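Local coordinates for MaoC domain protein dehydratase (PDB 4E3E), which catalyses the reversible dehydration of beta-methylmalyl-CoA to mesaconyl-CoA in the glyoxylate assimilation cycle, which regenerates acetyl-CoA and produces pyruvate, at residues G8-D13 with S81-A86; T19-T24 with S106-V111; G123-H128 with V146-R151; R278-S283 with P336-D341; D287-W292 with T314-D319. One frame throughout, in Å; residues are numbered along the deposited sequence.

Interaction 1: residues G8-D13 with S81-A86; sequences GNFFED and SLNAIA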
# COMPACT_ATOMS: atom_id res chain seq x y z
N GLY A 8 -23.21 -16.67 5.04
CA GLY A 8 -22.31 -17.23 6.03
C GLY A 8 -23.05 -18.27 6.85
O GLY A 8 -24.21 -18.59 6.57
N ASN A 9 -22.39 -18.83 7.85
CA ASN A 9 -23.08 -19.74 8.74
C ASN A 9 -23.49 -19.03 10.01
O ASN A 9 -22.75 -18.17 10.50
CB ASN A 9 -22.17 -20.91 9.10
CG ASN A 9 -21.94 -21.84 7.94
OD1 ASN A 9 -22.87 -22.51 7.48
ND2 ASN A 9 -20.71 -21.89 7.45
N PHE A 10 -24.66 -19.36 10.53
CA PHE A 10 -25.05 -18.96 11.88
C PHE A 10 -24.84 -20.16 12.79
O PHE A 10 -24.55 -21.25 12.29
CB PHE A 10 -26.51 -18.48 11.90
CG PHE A 10 -26.71 -17.12 11.29
CD1 PHE A 10 -26.81 -16.97 9.90
CD2 PHE A 10 -26.77 -15.99 12.09
CE1 PHE A 10 -26.98 -15.72 9.34
CE2 PHE A 10 -26.94 -14.73 11.53
CZ PHE A 10 -27.05 -14.60 10.15
N PHE A 11 -24.96 -19.97 14.11
CA PHE A 11 -24.58 -21.04 15.04
C PHE A 11 -25.25 -22.38 14.75
O PHE A 11 -24.58 -23.42 14.71
CB PHE A 11 -24.77 -20.64 16.51
CG PHE A 11 -24.43 -21.75 17.48
CD1 PHE A 11 -23.10 -22.13 17.68
CD2 PHE A 11 -25.43 -22.41 18.19
CE1 PHE A 11 -22.77 -23.15 18.57
CE2 PHE A 11 -25.11 -23.43 19.07
CZ PHE A 11 -23.78 -23.80 19.26
N GLU A 12 -26.57 -22.36 14.54
CA GLU A 12 -27.36 -23.58 14.32
C GLU A 12 -27.02 -24.28 13.00
O GLU A 12 -27.40 -25.44 12.78
CB GLU A 12 -28.87 -23.30 14.44
CG GLU A 12 -29.46 -22.36 13.39
CD GLU A 12 -29.50 -20.90 13.83
OE1 GLU A 12 -28.45 -20.35 14.22
OE2 GLU A 12 -30.60 -20.31 13.77
N ASP A 13 -26.30 -23.57 12.13
CA ASP A 13 -25.92 -24.10 10.83
C ASP A 13 -24.74 -25.07 10.90
O ASP A 13 -24.53 -25.85 9.98
CB ASP A 13 -25.62 -22.97 9.85
CG ASP A 13 -26.82 -22.07 9.61
OD1 ASP A 13 -27.97 -22.57 9.64
OD2 ASP A 13 -26.62 -20.86 9.39
N SER A 81 -16.75 -16.86 10.79
CA SER A 81 -16.93 -15.74 11.72
C SER A 81 -17.66 -14.54 11.13
O SER A 81 -17.76 -13.51 11.79
CB SER A 81 -15.59 -15.32 12.36
OG SER A 81 -14.59 -15.08 11.38
N LEU A 82 -18.18 -14.68 9.91
CA LEU A 82 -19.00 -13.62 9.33
C LEU A 82 -20.10 -13.16 10.31
O LEU A 82 -20.34 -11.97 10.46
CB LEU A 82 -19.59 -14.04 7.98
CG LEU A 82 -20.25 -12.91 7.17
CD1 LEU A 82 -19.25 -11.80 6.84
CD2 LEU A 82 -20.89 -13.44 5.90
N ASN A 83 -20.74 -14.12 10.98
CA ASN A 83 -21.81 -13.83 11.93
C ASN A 83 -21.41 -13.97 13.41
O ASN A 83 -22.26 -14.21 14.27
CB ASN A 83 -23.03 -14.70 11.61
CG ASN A 83 -23.47 -14.53 10.18
OD1 ASN A 83 -23.87 -13.44 9.78
ND2 ASN A 83 -23.36 -15.60 9.37
N ALA A 84 -20.12 -13.81 13.69
CA ALA A 84 -19.57 -13.94 15.04
C ALA A 84 -19.66 -12.64 15.83
O ALA A 84 -19.54 -11.55 15.25
CB ALA A 84 -18.13 -14.44 15.00
N ILE A 85 -19.86 -12.76 17.14
CA ILE A 85 -19.79 -11.62 18.08
C ILE A 85 -18.33 -11.36 18.45
O ILE A 85 -17.91 -10.21 18.53
CB ILE A 85 -20.61 -11.88 19.37
CG1 ILE A 85 -22.07 -12.26 19.06
CG2 ILE A 85 -20.55 -10.67 20.33
CD1 ILE A 85 -22.94 -11.13 18.59
N ALA A 86 -17.56 -12.42 18.68
CA ALA A 86 -16.16 -12.29 19.09
C ALA A 86 -15.40 -13.58 18.83
O ALA A 86 -15.98 -14.67 18.82
CB ALA A 86 -16.05 -11.92 20.57
O HOH W 1 -20.31 -16.94 11.24

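Interaction 2: residues T19-T24 with S106-V111; sequences TIVHAT and STTSKV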
# COMPACT_ATOMS: atom_id res chain seq x y z
N THR A 19 -16.38 -30.60 7.57
CA THR A 19 -15.22 -29.94 6.98
C THR A 19 -15.69 -28.90 5.97
O THR A 19 -16.47 -29.21 5.07
CB THR A 19 -14.28 -30.95 6.30
OG1 THR A 19 -13.83 -31.88 7.28
CG2 THR A 19 -13.07 -30.26 5.69
N ILE A 20 -15.22 -27.67 6.14
CA ILE A 20 -15.51 -26.60 5.21
C ILE A 20 -14.26 -26.26 4.40
O ILE A 20 -13.20 -25.95 4.96
CB ILE A 20 -15.99 -25.33 5.95
CG1 ILE A 20 -17.23 -25.64 6.81
CG2 ILE A 20 -16.27 -24.21 4.94
CD1 ILE A 20 -17.61 -24.53 7.77
N VAL A 21 -14.40 -26.34 3.07
CA VAL A 21 -13.32 -25.95 2.16
C VAL A 21 -13.55 -24.49 1.76
O VAL A 21 -14.52 -24.18 1.10
CB VAL A 21 -13.27 -26.86 0.90
CG1 VAL A 21 -12.17 -26.39 -0.06
CG2 VAL A 21 -13.05 -28.31 1.31
N HIS A 22 -12.67 -23.61 2.20
CA HIS A 22 -12.80 -22.20 1.97
C HIS A 22 -12.45 -21.73 0.59
O HIS A 22 -11.61 -22.28 -0.07
CB HIS A 22 -12.04 -21.42 3.03
CG HIS A 22 -12.40 -21.78 4.44
ND1 HIS A 22 -13.58 -21.53 4.95
CD2 HIS A 22 -11.69 -22.41 5.42
CE1 HIS A 22 -13.63 -21.95 6.19
NE2 HIS A 22 -12.48 -22.49 6.48
N ALA A 23 -13.07 -20.66 0.18
CA ALA A 23 -12.81 -20.05 -1.10
C ALA A 23 -11.51 -19.26 -1.16
O ALA A 23 -10.91 -18.98 -0.18
CB ALA A 23 -13.97 -19.18 -1.49
N THR A 24 -11.14 -18.87 -2.36
CA THR A 24 -10.08 -17.92 -2.56
C THR A 24 -8.71 -18.27 -2.11
O THR A 24 -8.14 -17.64 -1.28
CB THR A 24 -10.43 -16.59 -1.88
OG1 THR A 24 -11.82 -16.40 -1.94
CG2 THR A 24 -9.77 -15.46 -2.54
N SER A 106 -4.18 -22.44 0.55
CA SER A 106 -5.62 -22.69 0.68
C SER A 106 -5.92 -23.22 2.08
O SER A 106 -5.05 -23.81 2.74
CB SER A 106 -6.12 -23.64 -0.40
OG SER A 106 -5.16 -24.62 -0.69
N THR A 107 -7.14 -22.98 2.53
CA THR A 107 -7.51 -23.25 3.91
C THR A 107 -8.77 -24.12 3.98
O THR A 107 -9.69 -23.99 3.16
CB THR A 107 -7.66 -21.94 4.70
OG1 THR A 107 -6.47 -21.16 4.55
CG2 THR A 107 -7.87 -22.21 6.21
N THR A 108 -8.79 -25.02 4.95
CA THR A 108 -10.00 -25.78 5.25
C THR A 108 -10.17 -25.72 6.75
O THR A 108 -9.18 -25.61 7.47
CB THR A 108 -9.89 -27.25 4.83
OG1 THR A 108 -8.87 -27.87 5.62
CG2 THR A 108 -9.52 -27.37 3.36
N SER A 109 -11.42 -25.76 7.21
CA SER A 109 -11.74 -25.79 8.63
C SER A 109 -12.65 -26.97 8.96
O SER A 109 -13.56 -27.30 8.19
CB SER A 109 -12.43 -24.49 9.08
OG SER A 109 -11.54 -23.40 8.97
N LYS A 110 -12.40 -27.59 10.11
CA LYS A 110 -13.25 -28.64 10.63
C LYS A 110 -13.89 -28.21 11.94
O LYS A 110 -13.22 -27.67 12.81
CB LYS A 110 -12.44 -29.91 10.85
CG LYS A 110 -13.28 -31.10 11.27
CD LYS A 110 -12.36 -32.30 11.46
CE LYS A 110 -13.04 -33.54 10.99
NZ LYS A 110 -13.38 -34.44 12.13
N VAL A 111 -15.19 -28.45 12.10
CA VAL A 111 -15.87 -28.18 13.36
C VAL A 111 -15.55 -29.31 14.34
O VAL A 111 -15.86 -30.48 14.08
CB VAL A 111 -17.39 -28.02 13.18
CG1 VAL A 111 -18.06 -27.73 14.52
CG2 VAL A 111 -17.69 -26.91 12.18
O HOH W 2 -8.70 -20.76 0.97

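Interaction 3: residues G123-H128 with V146-R151; sequences GVVYVH and VMVRKR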
# COMPACT_ATOMS: atom_id res chain seq x y z
N GLY A 123 -23.91 -19.07 20.35
CA GLY A 123 -23.22 -20.31 20.65
C GLY A 123 -21.75 -20.24 20.29
O GLY A 123 -21.32 -19.41 19.48
N VAL A 124 -20.97 -21.13 20.90
CA VAL A 124 -19.54 -21.20 20.68
C VAL A 124 -19.23 -22.35 19.72
O VAL A 124 -19.66 -23.48 19.93
CB VAL A 124 -18.79 -21.45 22.01
CG1 VAL A 124 -17.29 -21.61 21.78
CG2 VAL A 124 -19.11 -20.35 23.01
N VAL A 125 -18.47 -22.05 18.67
CA VAL A 125 -18.03 -23.08 17.72
C VAL A 125 -16.51 -23.15 17.74
O VAL A 125 -15.83 -22.12 17.70
CB VAL A 125 -18.63 -22.86 16.31
CG1 VAL A 125 -18.54 -21.41 15.89
CG2 VAL A 125 -18.01 -23.78 15.24
N TYR A 126 -15.98 -24.37 17.85
CA TYR A 126 -14.55 -24.62 17.85
C TYR A 126 -14.23 -25.17 16.49
O TYR A 126 -14.91 -26.11 16.04
CB TYR A 126 -14.17 -25.68 18.91
CG TYR A 126 -14.43 -25.23 20.32
CD1 TYR A 126 -15.72 -25.22 20.84
CD2 TYR A 126 -13.39 -24.82 21.15
CE1 TYR A 126 -15.97 -24.81 22.14
CE2 TYR A 126 -13.62 -24.41 22.46
CZ TYR A 126 -14.92 -24.40 22.94
OH TYR A 126 -15.17 -23.99 24.23
N VAL A 127 -13.22 -24.59 15.85
CA VAL A 127 -12.75 -25.06 14.54
C VAL A 127 -11.26 -25.39 14.54
O VAL A 127 -10.47 -24.73 15.22
CB VAL A 127 -13.07 -24.06 13.40
CG1 VAL A 127 -14.57 -23.88 13.23
CG2 VAL A 127 -12.36 -22.72 13.61
N HIS A 128 -10.88 -26.41 13.78
CA HIS A 128 -9.49 -26.68 13.48
C HIS A 128 -9.28 -26.22 12.07
O HIS A 128 -9.83 -26.81 11.14
CB HIS A 128 -9.21 -28.18 13.63
CG HIS A 128 -7.77 -28.57 13.37
ND1 HIS A 128 -7.43 -29.71 12.73
CD2 HIS A 128 -6.57 -27.95 13.69
CE1 HIS A 128 -6.09 -29.82 12.65
NE2 HIS A 128 -5.56 -28.74 13.24
N VAL A 146 -15.12 -19.22 18.47
CA VAL A 146 -15.82 -17.95 18.21
C VAL A 146 -17.24 -18.02 18.76
O VAL A 146 -17.87 -19.08 18.76
CB VAL A 146 -15.89 -17.62 16.69
CG1 VAL A 146 -14.54 -17.21 16.16
CG2 VAL A 146 -16.37 -18.81 15.88
N MSE A 147 -17.73 -16.88 19.23
CA MSE A 147 -19.11 -16.79 19.67
C MSE A 147 -19.89 -16.32 18.48
O MSE A 147 -19.64 -15.23 17.96
CB MSE A 147 -19.19 -15.77 20.79
CG MSE A 147 -20.63 -15.78 21.28
SE MSE A 147 -20.73 -14.53 22.77
CE MSE A 147 -20.12 -15.73 24.22
N VAL A 148 -20.82 -17.16 18.02
CA VAL A 148 -21.59 -16.88 16.80
C VAL A 148 -23.08 -16.69 17.09
O VAL A 148 -23.66 -17.42 17.90
CB VAL A 148 -21.41 -18.00 15.75
CG1 VAL A 148 -22.09 -17.63 14.43
CG2 VAL A 148 -19.94 -18.27 15.52
N ARG A 149 -23.68 -15.71 16.41
CA ARG A 149 -25.11 -15.47 16.49
C ARG A 149 -25.91 -16.67 16.00
O ARG A 149 -25.54 -17.34 15.03
CB ARG A 149 -25.51 -14.28 15.63
CG ARG A 149 -25.05 -12.93 16.14
CD ARG A 149 -25.59 -11.84 15.23
NE ARG A 149 -24.95 -10.56 15.51
CZ ARG A 149 -23.88 -10.09 14.88
NH1 ARG A 149 -23.30 -10.78 13.90
NH2 ARG A 149 -23.38 -8.92 15.22
N LYS A 150 -27.02 -16.92 16.68
CA LYS A 150 -28.05 -17.78 16.14
C LYS A 150 -28.94 -16.91 15.27
O LYS A 150 -29.25 -15.77 15.64
CB LYS A 150 -28.87 -18.41 17.26
CG LYS A 150 -28.19 -19.58 17.94
CD LYS A 150 -29.03 -20.16 19.07
CE LYS A 150 -30.23 -20.95 18.56
NZ LYS A 150 -30.97 -21.61 19.67
N ARG A 151 -29.32 -17.42 14.11
CA ARG A 151 -30.28 -16.72 13.26
C ARG A 151 -31.66 -16.79 13.92
O ARG A 151 -32.34 -15.77 14.06
CB ARG A 151 -30.30 -17.32 11.86
CG ARG A 151 -31.29 -16.68 10.90
CD ARG A 151 -31.33 -17.44 9.58
NE ARG A 151 -31.39 -18.87 9.83
CZ ARG A 151 -30.36 -19.71 9.71
NH1 ARG A 151 -29.17 -19.27 9.32
NH2 ARG A 151 -30.53 -21.00 9.98

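Interaction 4: residues R278-S283 with P336-D341; sequences RHTNPS and PAVVLD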
# COMPACT_ATOMS: atom_id res chain seq x y z
N ARG A 278 -5.90 -13.64 23.37
CA ARG A 278 -7.17 -13.05 23.77
C ARG A 278 -7.19 -11.59 23.36
O ARG A 278 -6.26 -10.84 23.70
CB ARG A 278 -7.35 -13.15 25.28
CG ARG A 278 -8.19 -14.34 25.73
CD ARG A 278 -8.19 -14.50 27.24
NE ARG A 278 -6.85 -14.90 27.67
CZ ARG A 278 -6.54 -15.62 28.74
NH1 ARG A 278 -7.49 -16.07 29.56
NH2 ARG A 278 -5.26 -15.89 28.99
N HIS A 279 -8.22 -11.21 22.62
CA HIS A 279 -8.49 -9.80 22.31
C HIS A 279 -9.36 -9.29 23.39
O HIS A 279 -10.57 -9.38 23.30
CB HIS A 279 -9.13 -9.67 20.93
CG HIS A 279 -8.36 -10.38 19.85
ND1 HIS A 279 -7.21 -9.89 19.35
CD2 HIS A 279 -8.57 -11.61 19.24
CE1 HIS A 279 -6.71 -10.76 18.44
NE2 HIS A 279 -7.54 -11.81 18.37
N THR A 280 -8.73 -8.75 24.44
CA THR A 280 -9.38 -8.51 25.72
C THR A 280 -10.33 -7.32 25.72
O THR A 280 -11.30 -7.30 26.46
CB THR A 280 -8.33 -8.33 26.83
OG1 THR A 280 -7.38 -7.35 26.41
CG2 THR A 280 -7.56 -9.64 27.06
N ASN A 281 -10.01 -6.31 24.92
CA ASN A 281 -10.88 -5.15 24.70
C ASN A 281 -10.75 -4.76 23.23
O ASN A 281 -9.72 -5.07 22.60
CB ASN A 281 -10.49 -3.98 25.62
CG ASN A 281 -10.87 -4.22 27.07
OD1 ASN A 281 -12.05 -4.28 27.41
ND2 ASN A 281 -9.87 -4.37 27.93
N PRO A 282 -11.79 -4.11 22.67
CA PRO A 282 -11.74 -3.70 21.26
C PRO A 282 -10.76 -2.54 21.06
O PRO A 282 -10.50 -1.77 21.98
CB PRO A 282 -13.19 -3.26 20.99
CG PRO A 282 -13.67 -2.77 22.31
CD PRO A 282 -13.03 -3.67 23.33
N SER A 283 -10.22 -2.43 19.86
CA SER A 283 -9.28 -1.39 19.48
C SER A 283 -9.91 -0.62 18.33
O SER A 283 -10.67 -1.20 17.54
CB SER A 283 -7.99 -2.03 18.96
OG SER A 283 -7.24 -2.59 20.02
N PRO A 336 -8.62 -2.18 31.96
CA PRO A 336 -9.38 -1.65 30.82
C PRO A 336 -8.50 -1.24 29.64
O PRO A 336 -8.97 -1.21 28.51
CB PRO A 336 -10.12 -0.43 31.40
CG PRO A 336 -9.62 -0.23 32.79
CD PRO A 336 -8.98 -1.53 33.23
N ALA A 337 -7.22 -0.95 29.91
CA ALA A 337 -6.29 -0.49 28.88
C ALA A 337 -5.71 -1.63 28.02
O ALA A 337 -5.17 -1.37 26.93
CB ALA A 337 -5.16 0.32 29.51
N VAL A 338 -5.83 -2.87 28.49
CA VAL A 338 -5.24 -4.02 27.79
C VAL A 338 -6.16 -4.51 26.65
O VAL A 338 -7.35 -4.81 26.88
CB VAL A 338 -4.93 -5.18 28.76
CG1 VAL A 338 -4.44 -6.41 27.99
CG2 VAL A 338 -3.88 -4.76 29.79
N VAL A 339 -5.60 -4.63 25.45
CA VAL A 339 -6.38 -5.01 24.26
C VAL A 339 -5.98 -6.37 23.71
O VAL A 339 -6.75 -6.99 22.96
CB VAL A 339 -6.33 -3.93 23.13
CG1 VAL A 339 -7.01 -2.63 23.59
CG2 VAL A 339 -4.89 -3.70 22.63
N LEU A 340 -4.79 -6.83 24.09
CA LEU A 340 -4.26 -8.09 23.57
C LEU A 340 -3.45 -8.79 24.65
O LEU A 340 -2.61 -8.16 25.28
CB LEU A 340 -3.36 -7.84 22.38
CG LEU A 340 -2.77 -9.11 21.76
CD1 LEU A 340 -3.89 -9.92 21.10
CD2 LEU A 340 -1.63 -8.80 20.79
N ASP A 341 -3.71 -10.08 24.84
CA ASP A 341 -2.86 -10.94 25.65
C ASP A 341 -2.46 -12.10 24.75
O ASP A 341 -3.26 -12.99 24.50
CB ASP A 341 -3.63 -11.43 26.89
CG ASP A 341 -2.80 -12.33 27.79
OD1 ASP A 341 -1.62 -12.63 27.45
OD2 ASP A 341 -3.32 -12.75 28.84
O HOH W 3 -6.49 -7.34 20.29

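Interaction 5: residues D287-W292 with T314-D319; sequences DTIYAW and TVATKD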
# COMPACT_ATOMS: atom_id res chain seq x y z
N ASP A 287 -6.65 5.03 18.51
CA ASP A 287 -5.97 4.44 19.64
C ASP A 287 -4.48 4.34 19.37
O ASP A 287 -4.07 3.97 18.26
CB ASP A 287 -6.53 3.05 19.95
CG ASP A 287 -7.94 3.10 20.54
OD1 ASP A 287 -8.38 4.16 21.04
OD2 ASP A 287 -8.63 2.05 20.52
N THR A 288 -3.67 4.63 20.37
CA THR A 288 -2.22 4.39 20.25
C THR A 288 -1.81 3.10 20.96
O THR A 288 -2.02 2.95 22.16
CB THR A 288 -1.43 5.60 20.79
OG1 THR A 288 -1.88 6.77 20.12
CG2 THR A 288 0.08 5.43 20.57
N ILE A 289 -1.20 2.17 20.21
CA ILE A 289 -0.88 0.86 20.73
C ILE A 289 0.55 0.83 21.26
O ILE A 289 1.50 1.25 20.55
CB ILE A 289 -1.03 -0.24 19.64
CG1 ILE A 289 -2.48 -0.29 19.08
CG2 ILE A 289 -0.63 -1.60 20.20
CD1 ILE A 289 -3.59 -0.30 20.14
N TYR A 290 0.71 0.33 22.49
CA TYR A 290 2.01 0.06 23.10
C TYR A 290 2.07 -1.42 23.43
O TYR A 290 1.04 -2.10 23.47
CB TYR A 290 2.13 0.80 24.41
CG TYR A 290 2.16 2.30 24.30
CD1 TYR A 290 0.98 3.05 24.27
CD2 TYR A 290 3.38 2.97 24.27
CE1 TYR A 290 1.01 4.43 24.21
CE2 TYR A 290 3.43 4.36 24.21
CZ TYR A 290 2.25 5.08 24.17
OH TYR A 290 2.31 6.44 24.11
N ALA A 291 3.27 -1.93 23.70
CA ALA A 291 3.42 -3.34 24.01
C ALA A 291 4.49 -3.57 25.07
O ALA A 291 5.45 -2.79 25.19
CB ALA A 291 3.74 -4.14 22.74
N TRP A 292 4.30 -4.62 25.86
CA TRP A 292 5.35 -5.16 26.71
C TRP A 292 5.32 -6.67 26.69
O TRP A 292 4.28 -7.27 26.42
CB TRP A 292 5.27 -4.59 28.13
CG TRP A 292 4.05 -5.01 28.91
CD1 TRP A 292 2.81 -4.37 28.98
CD2 TRP A 292 3.92 -6.19 29.77
NE1 TRP A 292 1.95 -5.06 29.81
CE2 TRP A 292 2.56 -6.16 30.31
CE3 TRP A 292 4.77 -7.23 30.13
CZ2 TRP A 292 2.09 -7.14 31.17
CZ3 TRP A 292 4.29 -8.22 31.00
CH2 TRP A 292 2.98 -8.17 31.50
N THR A 314 3.22 -11.36 24.98
CA THR A 314 3.21 -9.93 24.68
C THR A 314 1.83 -9.38 24.95
O THR A 314 0.82 -9.91 24.47
CB THR A 314 3.67 -9.64 23.25
OG1 THR A 314 4.98 -10.20 23.05
CG2 THR A 314 3.71 -8.14 22.99
N VAL A 315 1.78 -8.31 25.73
CA VAL A 315 0.53 -7.66 26.08
C VAL A 315 0.50 -6.30 25.39
O VAL A 315 1.44 -5.52 25.53
CB VAL A 315 0.46 -7.45 27.61
CG1 VAL A 315 -0.80 -6.70 28.00
CG2 VAL A 315 0.53 -8.79 28.33
N ALA A 316 -0.56 -6.04 24.62
CA ALA A 316 -0.72 -4.72 23.99
C ALA A 316 -1.72 -3.89 24.78
O ALA A 316 -2.74 -4.40 25.26
CB ALA A 316 -1.15 -4.83 22.53
N THR A 317 -1.43 -2.62 24.90
CA THR A 317 -2.30 -1.70 25.60
C THR A 317 -2.57 -0.51 24.74
O THR A 317 -1.86 -0.24 23.83
CB THR A 317 -1.68 -1.22 26.91
OG1 THR A 317 -0.44 -0.61 26.66
CG2 THR A 317 -1.45 -2.34 27.82
N LYS A 318 -3.63 0.21 25.04
CA LYS A 318 -3.89 1.43 24.34
C LYS A 318 -3.63 2.62 25.23
O LYS A 318 -4.02 2.63 26.36
CB LYS A 318 -5.28 1.49 23.75
CG LYS A 318 -6.42 1.31 24.72
CD LYS A 318 -7.70 1.88 24.16
CE LYS A 318 -8.56 0.78 23.63
NZ LYS A 318 -9.74 1.24 22.90
N ASP A 319 -2.93 3.59 24.69
CA ASP A 319 -2.73 4.83 25.36
C ASP A 319 -2.14 4.62 26.73
O ASP A 319 -2.61 5.17 27.68
CB ASP A 319 -4.04 5.59 25.44
CG ASP A 319 -4.65 5.86 24.09
OD1 ASP A 319 -3.98 5.79 23.08
OD2 ASP A 319 -5.83 6.17 24.04
O HOH W 4 -7.73 6.49 22.31
O HOH W 5 -4.06 7.71 20.91

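Interaction 1: residues G8-D13 with S81-A86
Phe10 stacked on the side-chain amide of Asn83 is the heart of a surface contact that lays the loop ahead of strand 19-27 against the turn between helix 65-80 and strand 84-95. With Phe10 CG beside the backbone N (chi1 -74°), the ring meets the amide 14° from parallel. Asn83 CG sits 3.6 Å above the ring plane, displaced toward the rim, and OD1 comes within 3.4 Å of Phe10 CZ. Over the same face Asn83 CB makes a CH-pi contact, 4.1 Å from the ring centroid.

Asn83 ND2 donates to Asn9 O in a nearly straight bond of 2.9 Å (169° at the hydrogen), arriving from above the carbonyl plane; it also bonds Pro7 O. A water donates to Asn9 O and accepts from Asn83 N. Ser81 to Ala84 form a type I turn, which takes the chain from the helix into a long strand of the N-terminal hot-dog fold. An alanine in place of Phe10 would probably open a gap over the Asn83 amide, leaving its hydrogen bonds to hold it without the ring. Within the loop, Phe10 N donates to Asp13 OD2 at 2.7 Å, and that oxygen forms a salt bridge with Arg151.

Interaction 2: residues T19-T24 with S106-V111
His22 and Ser109 meet through their side chains, His22 NE2 and Ser109 OG lying 2.8 Å apart in a hydrogen bond that either could donate. The contact belongs to the antiparallel sheet of the N-terminal hot-dog fold, where strand 19-27, outermost within this chain, pairs with strand 104-116. Ser109 OG lies at the edge of the imidazole, in its plane. His22 CG stands beside the backbone N (chi1 -54°), and the ring reaches over strand 106-111, with CD2 3.9 Å from Thr107 CG2.

Three backbone bonds tie the strands. Ile20 N donates to Ser109 O at 2.7 Å and Ser109 N returns to Ile20 O at 2.9 Å, while His22 N reaches Thr107 O at 3.2 Å. Thr19 with Lys110 and Val21 with Thr108 share one face of the sheet; the Val21 and Thr108 side chains run alongside each other in the same direction. Ile20 and Ser109 look to the other face, toward helix 65-80, on whose Ile80 Ile20 packs.

Outside this shell, Asp79 bonds His22 ND1, so the imidazole is held at both nitrogens and its rotation is fixed. Ser129 OG bonds Ser109 OG in turn. Val21 packs on Ala188 of the second subunit. Where the strands part beyond His22, a water fills the next rung, donating to Ala23 O and accepting from Thr107 N, each at 3.1 Å.

Interaction 3: residues G123-H128 with V146-R151
Gly123 and Val148 form one hydrogen-bonded pair across this hairpin, and Val125 and Val146 form the next. Gly123, Val146 and Val125 give up the most surface. Gly123 contributes backbone alone: its O takes Val148 N at 2.7 Å in an almost straight bond (177° at the hydrogen), and its N donates to Val148 O at 3.0 Å. Val125 N donates to Val146 O at 3.0 Å, and Val146 N answers to Val125 O at 3.1 Å. Between the two pairs, Val124 CA brings its hydrogen to Val146 O, and Met147 CA does the same to Gly123 O.

The apolar part of the contact turns on one methyl. Val125 CG1 stands between the backbone N and the carbonyl carbon (chi1 45°), from where it touches Val146 CG2 at 3.4 Å and Val148 CG2 at 3.5 Å, both tighter than usual for carbons. Val125 and Val146 project together in one direction, whereas Val148 meets Val125 at a slant. Val111 and Leu114 of strand 104-116 also pack on Val125.

Val124 and Met147, a selenomethionine here, lie on the other face, and both touch Leu88. Val146 packs on Asn87; Asn87 and Leu88 are substrate-binding residues by similarity. The contact is thus a twisted antiparallel beta hairpin, strands 122-132 and 138-149 of the N-terminal hot-dog sheet, set beside the probable substrate site.

Interaction 4: residues R278-S283 with P336-D341
Thr280 and Asn281 converge on one carbonyl, Val338 O, from different directions. Thr280 OG1 donates to it at 2.6 Å from above the carbonyl plane, OG1 having been placed between the backbone N and the carbonyl carbon (chi1 51°). Asn281 ND2 comes in closer to that plane, tilted 19°, and bonds at 2.8 Å. An alanine at Asn281 would probably leave Val338 O to the threonine hydroxyl and let strand end and loop move apart more easily.

Arg278 and Asp341 extend together from their strands, their flat groups 16° apart. Arg278 NH2 is a long 3.7 Å from Asp341 OD2, which lies well out of the guanidinium plane, so the two side chains are linked by charge alone; Asp341 finds firmer partners in Arg313, Tyr327 and Tyr334. His279 and Leu340 do the same, with ND1 3.8 Å from Leu340 CD1. A water in the imidazole plane joins His279 ND1 to Val339 O, and Tyr90 OH bonds His279 NE2.

Paired backbone bonds between Arg278 and Asp341 prolong the sheet to this point. Beyond it strand 270-278 gives way to loop, and where strand 338-349 pairs with strand 307-318, Val339 and Leu340 both lie opposite Ala316 in a classic beta bulge.

Interaction 5: residues D287-W292 with T314-D319
Trp292, its CG between the backbone N and carbonyl carbon (chi1 67°), receives Val315 over one face of its indole: Val315 CB stands 3.5 Å above the plane, displaced toward the rim, and makes a CH-pi contact with the five-membered ring. Val315 CG2 touches Trp292 CZ2 at 3.6 Å. Phe325 meets this indole edge-to-face, and NE1 bonds Pro326 O. Tyr290 is met at its edge, Asp319 N lying in the ring plane and Asp319 CA 3.9 Å from CE1, while its hydroxyl bonds Asn234 of the third subunit.

The carboxylates close the open end of the pair. Asp319 OD1 accepts Thr288 N at 3.0 Å on its syn side. Lys318 NZ reaches Asp287 OD2 at 2.7 Å from above the carboxylate plane in a salt bridge, and also bonds Pro282 O. Asp287 OD1 and Asp319 OD2 are 4.4 Å apart; a water donating to both would probably ease their repulsion.

Tyr290 with Thr317 and Trp292 with Val315 are hydrogen-bonded pairs of the antiparallel hairpin 288-300/307-318. Ile289, Ala291 and Ala316 turn to the other face, against Leu256, Leu260 and Ile253 of helix 250-265, with strand 204-212 flanking one side of the hairpin and strand 338-349 the other.

All five contacts reach one long antiparallel sheet, consistent with two hot-dog units placed side by side. Interactions 1 and 3 are closest, their centres about 6 Å apart, and join where Ile85 N meets Met147 O at 2.6 Å. Interaction 2 continues this half through Lys110 O and His128 N, 2.8 Å apart. In the other half interaction 5 is nested within the loop closed by interaction 4, and Val339 N lies 2.9 Å from Ala316 O. Asn87, a substrate-binding residue by similarity, has its side chain about 3 Å from that of Val146 (interaction 3) and about 5 Å from that of His279 (interaction 4); interaction 1 holds Ile85 and Ala86 of the same inferred site.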